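Local coordinates for uncharacterized conserved protein (Thermotoga maritima, PDB 2ZBV) that binds adenosine and probably acts on S-adenosyl-L-methionine as a SAM hydrolase or SAM-dependent halogenase, at residues A[50-55]-A[231-236]. Residues are numbered along the deposited sequence; the frame is centred on the assembly and turned at random.
Sequences LYRASL and HPDSAG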
ATOM      1  N   LEU A  50      -6.834   0.980  15.821  1.00 15.45           N
ATOM      2  CA  LEU A  50      -8.073   0.210  15.685  1.00 16.51           C
ATOM      3  C   LEU A  50      -9.276   1.009  16.172  1.00 14.98           C
ATOM      4  O   LEU A  50     -10.273   1.154  15.469  1.00 15.61           O
ATOM      5  CB  LEU A  50      -7.978  -1.081  16.498  1.00 13.82           C
ATOM      6  CG  LEU A  50      -9.266  -1.903  16.568  1.00 15.75           C
ATOM      7  CD1 LEU A  50      -9.606  -2.431  15.181  1.00 15.78           C
ATOM      8  CD2 LEU A  50      -9.074  -3.063  17.555  1.00 13.72           C
ATOM      9  N   TYR A  51      -9.186   1.530  17.387  1.00 16.96           N
ATOM     10  CA  TYR A  51     -10.297   2.310  17.920  1.00 18.68           C
ATOM     11  C   TYR A  51     -10.634   3.510  17.034  1.00 18.87           C
ATOM     12  O   TYR A  51     -11.775   3.687  16.617  1.00 20.41           O
ATOM     13  CB  TYR A  51      -9.980   2.795  19.330  1.00 18.70           C
ATOM     14  CG  TYR A  51     -10.982   3.809  19.824  1.00 20.75           C
ATOM     15  CD1 TYR A  51     -12.327   3.469  19.979  1.00 21.41           C
ATOM     16  CD2 TYR A  51     -10.596   5.122  20.097  1.00 22.90           C
ATOM     17  CE1 TYR A  51     -13.265   4.414  20.394  1.00 22.63           C
ATOM     18  CE2 TYR A  51     -11.529   6.076  20.511  1.00 23.83           C
ATOM     19  CZ  TYR A  51     -12.857   5.714  20.655  1.00 23.27           C
ATOM     20  OH  TYR A  51     -13.777   6.654  21.047  1.00 28.16           O
ATOM     21  N   ARG A  52      -9.638   4.335  16.742  1.00 19.44           N
ATOM     22  CA  ARG A  52      -9.870   5.515  15.919  1.00 19.98           C
ATOM     23  C   ARG A  52     -10.466   5.201  14.554  1.00 18.68           C
ATOM     24  O   ARG A  52     -11.390   5.879  14.108  1.00 16.62           O
ATOM     25  CB  ARG A  52      -8.569   6.314  15.806  1.00 22.55           C
ATOM     26  CG  ARG A  52      -8.104   6.729  17.191  1.00 24.52           C
ATOM     27  CD  ARG A  52      -6.818   7.499  17.242  1.00 28.72           C
ATOM     28  NE  ARG A  52      -6.406   7.616  18.640  1.00 30.52           N
ATOM     29  CZ  ARG A  52      -5.499   8.473  19.092  1.00 29.05           C
ATOM     30  NH1 ARG A  52      -4.894   9.306  18.256  1.00 27.51           N
ATOM     31  NH2 ARG A  52      -5.195   8.485  20.384  1.00 29.63           N
ATOM     32  N   ALA A  53      -9.971   4.166  13.892  1.00 17.66           N
ATOM     33  CA  ALA A  53     -10.534   3.818  12.592  1.00 17.63           C
ATOM     34  C   ALA A  53     -11.962   3.279  12.719  1.00 18.41           C
ATOM     35  O   ALA A  53     -12.811   3.568  11.872  1.00 17.41           O
ATOM     36  CB  ALA A  53      -9.666   2.790  11.902  1.00 16.83           C
ATOM     37  N   SER A  54     -12.220   2.502  13.775  1.00 18.21           N
ATOM     38  CA  SER A  54     -13.540   1.892  13.991  1.00 19.27           C
ATOM     39  C   SER A  54     -14.657   2.911  14.135  1.00 19.64           C
ATOM     40  O   SER A  54     -15.823   2.597  13.892  1.00 17.64           O
ATOM     41  CB  SER A  54     -13.532   0.992  15.239  1.00 19.45           C
ATOM     42  OG  SER A  54     -13.410   1.747  16.431  1.00 17.58           O
ATOM     43  N   LEU A  55     -14.297   4.126  14.537  1.00 18.62           N
ATOM     44  CA  LEU A  55     -15.274   5.191  14.701  1.00 19.31           C
ATOM     45  C   LEU A  55     -15.951   5.530  13.375  1.00 20.19           C
ATOM     46  O   LEU A  55     -17.074   6.042  13.354  1.00 20.36           O
ATOM     47  CB  LEU A  55     -14.595   6.445  15.258  1.00 18.73           C
ATOM     48  CG  LEU A  55     -14.207   6.441  16.738  1.00 18.52           C
ATOM     49  CD1 LEU A  55     -13.326   7.654  17.016  1.00 18.15           C
ATOM     50  CD2 LEU A  55     -15.466   6.474  17.613  1.00 16.80           C
ATOM     51  N   HIS A 231      -4.394  21.033  18.210  1.00 24.07           N
ATOM     52  CA  HIS A 231      -5.743  20.976  17.677  1.00 25.01           C
ATOM     53  C   HIS A 231      -6.350  19.594  17.879  1.00 24.32           C
ATOM     54  O   HIS A 231      -5.675  18.664  18.337  1.00 23.35           O
ATOM     55  CB  HIS A 231      -5.715  21.310  16.182  1.00 25.99           C
ATOM     56  CG  HIS A 231      -5.068  20.250  15.346  1.00 29.11           C
ATOM     57  ND1 HIS A 231      -5.760  19.522  14.402  1.00 31.43           N
ATOM     58  CD2 HIS A 231      -3.804  19.766  15.340  1.00 31.34           C
ATOM     59  CE1 HIS A 231      -4.950  18.638  13.849  1.00 32.00           C
ATOM     60  NE2 HIS A 231      -3.757  18.763  14.400  1.00 32.97           N
ATOM     61  N   PRO A 232      -7.647  19.449  17.570  1.00 23.81           N
ATOM     62  CA  PRO A 232      -8.272  18.134  17.737  1.00 24.80           C
ATOM     63  C   PRO A 232      -8.113  17.377  16.417  1.00 24.80           C
ATOM     64  O   PRO A 232      -8.492  17.902  15.374  1.00 24.56           O
ATOM     65  CB  PRO A 232      -9.725  18.482  18.031  1.00 24.62           C
ATOM     66  CG  PRO A 232      -9.949  19.713  17.187  1.00 25.66           C
ATOM     67  CD  PRO A 232      -8.664  20.505  17.385  1.00 25.03           C
ATOM     68  N   ASP A 233      -7.543  16.173  16.449  1.00 23.83           N
ATOM     69  CA  ASP A 233      -7.376  15.414  15.212  1.00 25.63           C
ATOM     70  C   ASP A 233      -8.733  14.896  14.733  1.00 26.45           C
ATOM     71  O   ASP A 233      -9.759  15.180  15.346  1.00 27.49           O
ATOM     72  CB  ASP A 233      -6.363  14.261  15.370  1.00 24.11           C
ATOM     73  CG  ASP A 233      -6.830  13.167  16.322  1.00 28.88           C
ATOM     74  OD1 ASP A 233      -8.043  13.064  16.591  1.00 27.53           O
ATOM     75  OD2 ASP A 233      -5.965  12.388  16.789  1.00 28.93           O
ATOM     76  N   SER A 234      -8.739  14.145  13.639  1.00 27.22           N
ATOM     77  CA  SER A 234      -9.983  13.642  13.067  1.00 27.18           C
ATOM     78  C   SER A 234     -10.771  12.654  13.927  1.00 26.91           C
ATOM     79  O   SER A 234     -11.929  12.374  13.632  1.00 26.13           O
ATOM     80  CB  SER A 234      -9.705  13.017  11.695  1.00 27.75           C
ATOM     81  OG  SER A 234      -8.819  11.918  11.794  1.00 28.57           O
ATOM     82  N   ALA A 235     -10.154  12.129  14.981  1.00 26.88           N
ATOM     83  CA  ALA A 235     -10.837  11.182  15.853  1.00 27.52           C
ATOM     84  C   ALA A 235     -11.210  11.796  17.204  1.00 29.56           C
ATOM     85  O   ALA A 235     -11.646  11.090  18.116  1.00 30.58           O
ATOM     86  CB  ALA A 235      -9.969   9.946  16.064  1.00 26.40           C
ATOM     87  N   GLY A 236     -11.028  13.106  17.333  1.00 27.68           N
ATOM     88  CA  GLY A 236     -11.370  13.776  18.577  1.00 26.99           C
ATOM     89  C   GLY A 236     -10.269  13.850  19.621  1.00 26.45           C
ATOM     90  O   GLY A 236     -10.532  14.214  20.769  1.00 26.91           O
TER
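Arg-52 and Ala-235 bring their CA atoms to 5.7 Å, the closest pair of CA atoms between the end region of helix 43-54 and the turn that follows strand 228-232. Residues Asp-233 to Gly-236 form a type I beta turn, closed by a bond from Gly-236 N to Asp-233 O, and no hydrogen bond joins the two segments. Gly-236 suits the end of the turn because its positive phi (89°) would jam a side chain against the preceding carbonyl oxygen.

The methyl of Ala-235, small enough to let the turn come close, rests alongside the aliphatic stem of Arg-52, with CB 3.9 Å from Arg-52 CG. Leu-55, three residues on, adds its CD1 branch at 4.2 Å from Ala-235 CB. Beyond CG the arginine chain runs extended past the methyl and crosses the Asp-233 side chain at about a right angle. There Arg-52 NH1 and Asp-233 OD2 make a long salt bridge of 3.6 Å; the guanidinium and carboxylate planes are 63° apart and the oxygen lies well out of the guanidinium plane, which leaves an attraction of charges without a directed N-H. The directed bonds go to strand 183-185: Arg-52 NH2 to Thr-185 O, and Asp-233 OD2 to Ser-184 OG. Asp-233 OD1 holds the turn itself, accepting from Ala-235 N (2.8 Å) from above the carboxylate plane in an Asx turn, and also from Phe-237 N.

The contact thus ties the N-terminal SAM hydroxide adenosyltransferase domain to the C-terminal one. Helix 97-103 packs against Tyr-51 and Leu-55, Phe-237 of strand 237-242 makes a cation-pi contact with Arg-52, and Arg-129 of the second subunit binds Ser-234 O.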